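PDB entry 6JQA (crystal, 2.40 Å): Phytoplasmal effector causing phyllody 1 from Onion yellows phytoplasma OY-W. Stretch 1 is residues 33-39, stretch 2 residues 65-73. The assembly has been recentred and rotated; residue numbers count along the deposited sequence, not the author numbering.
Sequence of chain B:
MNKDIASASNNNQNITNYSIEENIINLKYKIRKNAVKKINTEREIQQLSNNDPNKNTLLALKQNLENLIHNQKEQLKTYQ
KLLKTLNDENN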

ATOM      1  N   LYS B  33      -7.687   8.158   0.525  1.00 37.30           N
ATOM      2  CA  LYS B  33      -8.148   7.047  -0.306  1.00 37.03           C
ATOM      3  C   LYS B  33      -9.278   6.281   0.375  1.00 36.25           C
ATOM      4  O   LYS B  33     -10.335   6.049  -0.223  1.00 37.39           O
ATOM      5  CB  LYS B  33      -6.993   6.092  -0.639  1.00 36.18           C
ATOM      6  CG  LYS B  33      -7.475   4.763  -1.218  1.00 37.72           C
ATOM      7  CD  LYS B  33      -6.328   3.789  -1.483  1.00 39.31           C
ATOM      8  CE  LYS B  33      -5.616   3.401  -0.190  1.00 40.55           C
ATOM      9  NZ  LYS B  33      -5.738   1.950   0.117  1.00 44.33           N
ATOM     10  N   ASN B  34      -9.063   5.855   1.627  1.00 34.17           N
ATOM     11  CA  ASN B  34     -10.050   5.016   2.306  1.00 34.92           C
ATOM     12  C   ASN B  34     -11.343   5.769   2.590  1.00 32.93           C
ATOM     13  O   ASN B  34     -12.392   5.137   2.735  1.00 32.22           O
ATOM     14  CB  ASN B  34      -9.470   4.456   3.611  1.00 37.95           C
ATOM     15  CG  ASN B  34      -8.577   3.244   3.386  1.00 40.87           C
ATOM     16  OD1 ASN B  34      -7.594   3.050   4.104  1.00 43.06           O
ATOM     17  ND2 ASN B  34      -8.909   2.428   2.384  1.00 42.04           N
ATOM     18  N   ALA B  35     -11.287   7.098   2.700  1.00 34.07           N
ATOM     19  CA  ALA B  35     -12.512   7.880   2.834  1.00 37.58           C
ATOM     20  C   ALA B  35     -13.344   7.793   1.567  1.00 38.76           C
ATOM     21  O   ALA B  35     -14.572   7.634   1.623  1.00 40.55           O
ATOM     22  CB  ALA B  35     -12.180   9.342   3.133  1.00 38.43           C
ATOM     23  N   VAL B  36     -12.691   7.928   0.412  1.00 38.50           N
ATOM     24  CA  VAL B  36     -13.388   7.742  -0.845  1.00 40.95           C
ATOM     25  C   VAL B  36     -13.881   6.313  -0.928  1.00 40.93           C
ATOM     26  O   VAL B  36     -15.057   6.080  -1.197  1.00 40.78           O
ATOM     27  CB  VAL B  36     -12.490   8.144  -2.030  1.00 44.34           C
ATOM     28  CG1 VAL B  36     -12.937   7.481  -3.314  1.00 46.07           C
ATOM     29  CG2 VAL B  36     -12.493   9.680  -2.181  1.00 45.16           C
ATOM     30  N   LYS B  37     -13.051   5.329  -0.641  1.00 41.03           N
ATOM     31  CA  LYS B  37     -13.510   3.943  -0.752  1.00 43.94           C
ATOM     32  C   LYS B  37     -14.760   3.686   0.090  1.00 44.17           C
ATOM     33  O   LYS B  37     -15.663   2.947  -0.332  1.00 46.06           O
ATOM     34  CB  LYS B  37     -12.385   3.018  -0.322  1.00 46.25           C
ATOM     35  CG  LYS B  37     -11.757   2.185  -1.428  1.00 50.74           C
ATOM     36  CD  LYS B  37     -11.137   0.935  -0.817  1.00 54.24           C
ATOM     37  CE  LYS B  37      -9.701   0.720  -1.266  1.00 54.82           C
ATOM     38  NZ  LYS B  37      -9.192  -0.636  -0.886  1.00 56.31           N
ATOM     39  N   LYS B  38     -14.800   4.236   1.308  1.00 42.78           N
ATOM     40  CA  LYS B  38     -15.977   4.115   2.155  1.00 44.60           C
ATOM     41  C   LYS B  38     -17.164   4.859   1.560  1.00 45.80           C
ATOM     42  O   LYS B  38     -18.297   4.370   1.608  1.00 47.93           O
ATOM     43  CB  LYS B  38     -15.650   4.634   3.550  1.00 46.89           C
ATOM     44  CG  LYS B  38     -16.779   5.338   4.236  1.00 53.51           C
ATOM     45  CD  LYS B  38     -16.262   5.969   5.538  1.00 56.63           C
ATOM     46  CE  LYS B  38     -17.323   6.827   6.204  1.00 62.68           C
ATOM     47  NZ  LYS B  38     -17.433   6.529   7.646  1.00 66.03           N
ATOM     48  N   ILE B  39     -16.923   6.031   0.977  1.00 44.68           N
ATOM     49  CA  ILE B  39     -17.996   6.739   0.296  1.00 46.29           C
ATOM     50  C   ILE B  39     -18.601   5.869  -0.807  1.00 46.58           C
ATOM     51  O   ILE B  39     -19.822   5.852  -0.989  1.00 49.14           O
ATOM     52  CB  ILE B  39     -17.462   8.093  -0.222  1.00 47.13           C
ATOM     53  CG1 ILE B  39     -17.451   9.141   0.912  1.00 47.41           C
ATOM     54  CG2 ILE B  39     -18.318   8.623  -1.366  1.00 49.37           C
ATOM     55  CD1 ILE B  39     -16.310  10.162   0.855  1.00 44.68           C
ATOM     56  N   LEU B  65     -13.568  -0.363   6.827  1.00 54.97           N
ATOM     57  CA  LEU B  65     -12.947   0.870   6.352  1.00 54.64           C
ATOM     58  C   LEU B  65     -13.117   2.001   7.361  1.00 55.42           C
ATOM     59  O   LEU B  65     -12.263   2.890   7.448  1.00 53.62           O
ATOM     60  CB  LEU B  65     -13.531   1.283   5.002  1.00 56.20           C
ATOM     61  CG  LEU B  65     -12.952   0.543   3.796  1.00 55.95           C
ATOM     62  CD1 LEU B  65     -13.726   0.916   2.534  1.00 57.49           C
ATOM     63  CD2 LEU B  65     -11.470   0.827   3.619  1.00 53.37           C
ATOM     64  N   GLU B  66     -14.212   1.997   8.122  1.00 57.09           N
ATOM     65  CA  GLU B  66     -14.362   2.978   9.191  1.00 59.68           C
ATOM     66  C   GLU B  66     -13.258   2.811  10.228  1.00 58.54           C
ATOM     67  O   GLU B  66     -12.627   3.787  10.654  1.00 58.24           O
ATOM     68  CB  GLU B  66     -15.734   2.828   9.844  1.00 66.61           C
ATOM     69  CG  GLU B  66     -16.780   3.812   9.370  1.00 71.96           C
ATOM     70  CD  GLU B  66     -18.124   3.515   9.981  1.00 80.11           C
ATOM     71  OE1 GLU B  66     -18.294   2.397  10.509  1.00 83.06           O
ATOM     72  OE2 GLU B  66     -19.008   4.390   9.946  1.00 83.19           O
ATOM     73  N   ASN B  67     -13.013   1.572  10.646  1.00 59.34           N
ATOM     74  CA  ASN B  67     -11.986   1.321  11.645  1.00 59.76           C
ATOM     75  C   ASN B  67     -10.591   1.544  11.077  1.00 56.97           C
ATOM     76  O   ASN B  67      -9.705   2.058  11.772  1.00 56.84           O
ATOM     77  CB  ASN B  67     -12.132  -0.101  12.172  1.00 64.96           C
ATOM     78  CG  ASN B  67     -12.862  -0.148  13.491  1.00 71.08           C
ATOM     79  OD1 ASN B  67     -12.397   0.415  14.480  1.00 75.70           O
ATOM     80  ND2 ASN B  67     -14.018  -0.804  13.517  1.00 72.67           N
ATOM     81  N   LEU B  68     -10.367   1.148   9.824  1.00 54.88           N
ATOM     82  CA  LEU B  68      -9.098   1.454   9.177  1.00 53.71           C
ATOM     83  C   LEU B  68      -8.832   2.953   9.187  1.00 53.01           C
ATOM     84  O   LEU B  68      -7.745   3.401   9.570  1.00 53.59           O
ATOM     85  CB  LEU B  68      -9.098   0.922   7.746  1.00 53.06           C
ATOM     86  CG  LEU B  68      -7.836   1.169   6.917  1.00 51.37           C
ATOM     87  CD1 LEU B  68      -6.631   0.516   7.552  1.00 52.58           C
ATOM     88  CD2 LEU B  68      -8.062   0.653   5.504  1.00 50.95           C
ATOM     89  N   ILE B  69      -9.821   3.746   8.773  1.00 52.82           N
ATOM     90  CA  ILE B  69      -9.658   5.196   8.762  1.00 52.34           C
ATOM     91  C   ILE B  69      -9.283   5.693  10.146  1.00 52.74           C
ATOM     92  O   ILE B  69      -8.401   6.547  10.295  1.00 51.63           O
ATOM     93  CB  ILE B  69     -10.942   5.872   8.243  1.00 52.18           C
ATOM     94  CG1 ILE B  69     -11.034   5.677   6.730  1.00 51.68           C
ATOM     95  CG2 ILE B  69     -10.965   7.336   8.609  1.00 50.77           C
ATOM     96  CD1 ILE B  69     -12.239   6.363   6.083  1.00 55.06           C
ATOM     97  N   HIS B  70      -9.934   5.164  11.182  1.00 52.96           N
ATOM     98  CA  HIS B  70      -9.627   5.605  12.536  1.00 54.97           C
ATOM     99  C   HIS B  70      -8.211   5.207  12.939  1.00 51.50           C
ATOM    100  O   HIS B  70      -7.456   6.029  13.473  1.00 51.67           O
ATOM    101  CB  HIS B  70     -10.649   5.039  13.516  1.00 61.96           C
ATOM    102  CG  HIS B  70     -10.341   5.350  14.945  1.00 67.53           C
ATOM    103  ND1 HIS B  70      -9.965   4.382  15.848  1.00 69.35           N
ATOM    104  CD2 HIS B  70     -10.328   6.523  15.622  1.00 67.80           C
ATOM    105  CE1 HIS B  70      -9.745   4.940  17.023  1.00 71.53           C
ATOM    106  NE2 HIS B  70      -9.959   6.238  16.914  1.00 69.82           N
ATOM    107  N   ASN B  71      -7.832   3.946  12.703  1.00 51.35           N
ATOM    108  CA  ASN B  71      -6.493   3.496  13.084  1.00 51.49           C
ATOM    109  C   ASN B  71      -5.410   4.203  12.274  1.00 49.24           C
ATOM    110  O   ASN B  71      -4.274   4.341  12.745  1.00 48.21           O
ATOM    111  CB  ASN B  71      -6.373   1.976  12.927  1.00 55.08           C
ATOM    112  CG  ASN B  71      -4.937   1.513  12.755  1.00 58.43           C
ATOM    113  OD1 ASN B  71      -4.122   1.612  13.671  1.00 61.15           O
ATOM    114  ND2 ASN B  71      -4.624   0.997  11.580  1.00 58.36           N
ATOM    115  N   GLN B  72      -5.732   4.652  11.060  1.00 48.40           N
ATOM    116  CA  GLN B  72      -4.765   5.389  10.251  1.00 46.57           C
ATOM    117  C   GLN B  72      -4.621   6.824  10.739  1.00 43.16           C
ATOM    118  O   GLN B  72      -3.518   7.380  10.730  1.00 41.51           O
ATOM    119  CB  GLN B  72      -5.184   5.354   8.779  1.00 46.28           C
ATOM    120  CG  GLN B  72      -4.900   4.017   8.093  1.00 48.39           C
ATOM    121  CD  GLN B  72      -5.213   4.023   6.616  1.00 49.26           C
ATOM    122  OE1 GLN B  72      -6.072   4.775   6.162  1.00 49.78           O
ATOM    123  NE2 GLN B  72      -4.519   3.174   5.856  1.00 50.38           N
ATOM    124  N   LYS B  73      -5.722   7.434  11.178  1.00 43.69           N
ATOM    125  CA  LYS B  73      -5.638   8.765  11.772  1.00 44.38           C
ATOM    126  C   LYS B  73      -4.760   8.755  13.018  1.00 46.51           C
ATOM    127  O   LYS B  73      -3.994   9.696  13.252  1.00 46.79           O
ATOM    128  CB  LYS B  73      -7.037   9.278  12.107  1.00 44.47           C
ATOM    129  CG  LYS B  73      -7.835   9.682  10.891  1.00 42.34           C
ATOM    130  CD  LYS B  73      -9.269  10.062  11.251  1.00 44.10           C
ATOM    131  CE  LYS B  73      -9.732  11.207  10.372  1.00 45.79           C
ATOM    132  NZ  LYS B  73     -10.850  10.811   9.472  1.00 48.72           N
TER

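The two stretches form a nearly antiparallel helix-helix contact, packed mainly through side chains, with one salt bridge and no clear hydrogen bond joining the two helices. Their N-to-C directions differ by 164°, and the axes approach to 9.6 Å. The register follows from the nearest CA atoms: Asn34 CA lies 6.5 Å from Ile69 CA, and Lys38 CA lies 6.1 Å from Leu65 CA. Each pair is one helical turn from the other, four residues on in stretch 1 and four back in stretch 2, as expected for antiparallel helices. Within each helix, i to i-4 bonds run along the backbone, such as Lys38 N to Asn34 O (2.9 Å) and Ile69 N to Leu65 O (2.9 Å). Side chains of stretch 2 also pack against the backbone of stretch 1.

Asn34 is the knob of the interface: its CA-to-CB bond points toward stretch 2, and its side chain sits among Leu65, Leu68, Ile69 and Gln72. The orientation of the Asn34 and Gln72 amides is uncertain, so whether they hydrogen-bond remains open.

Leu65, one of the residues around Asn34, also reaches Lys37 and Lys38. Leu65 CD1 lies 3.8 Å from Lys37 CB and 3.7 Å from Lys38 N, so the contact includes the base of a lysine side chain as well as backbone. Ile69 begins sideways, but chi1 near m and chi2 near t bring its end closer: Ile69 CD1 lies 3.6 Å from Asn34 O, 4.2 Å from Ala35 CB and 4.1 Å from Lys38 CD. These are van der Waals contacts, and the last involves the aliphatic part of the lysine. Beyond that carbon, the Lys38 amine carries the charge, and Lys38 NZ forms a salt bridge with Glu66 OE2 at 3.5 Å. In total, the contact buries 385 Å², summed over both sides.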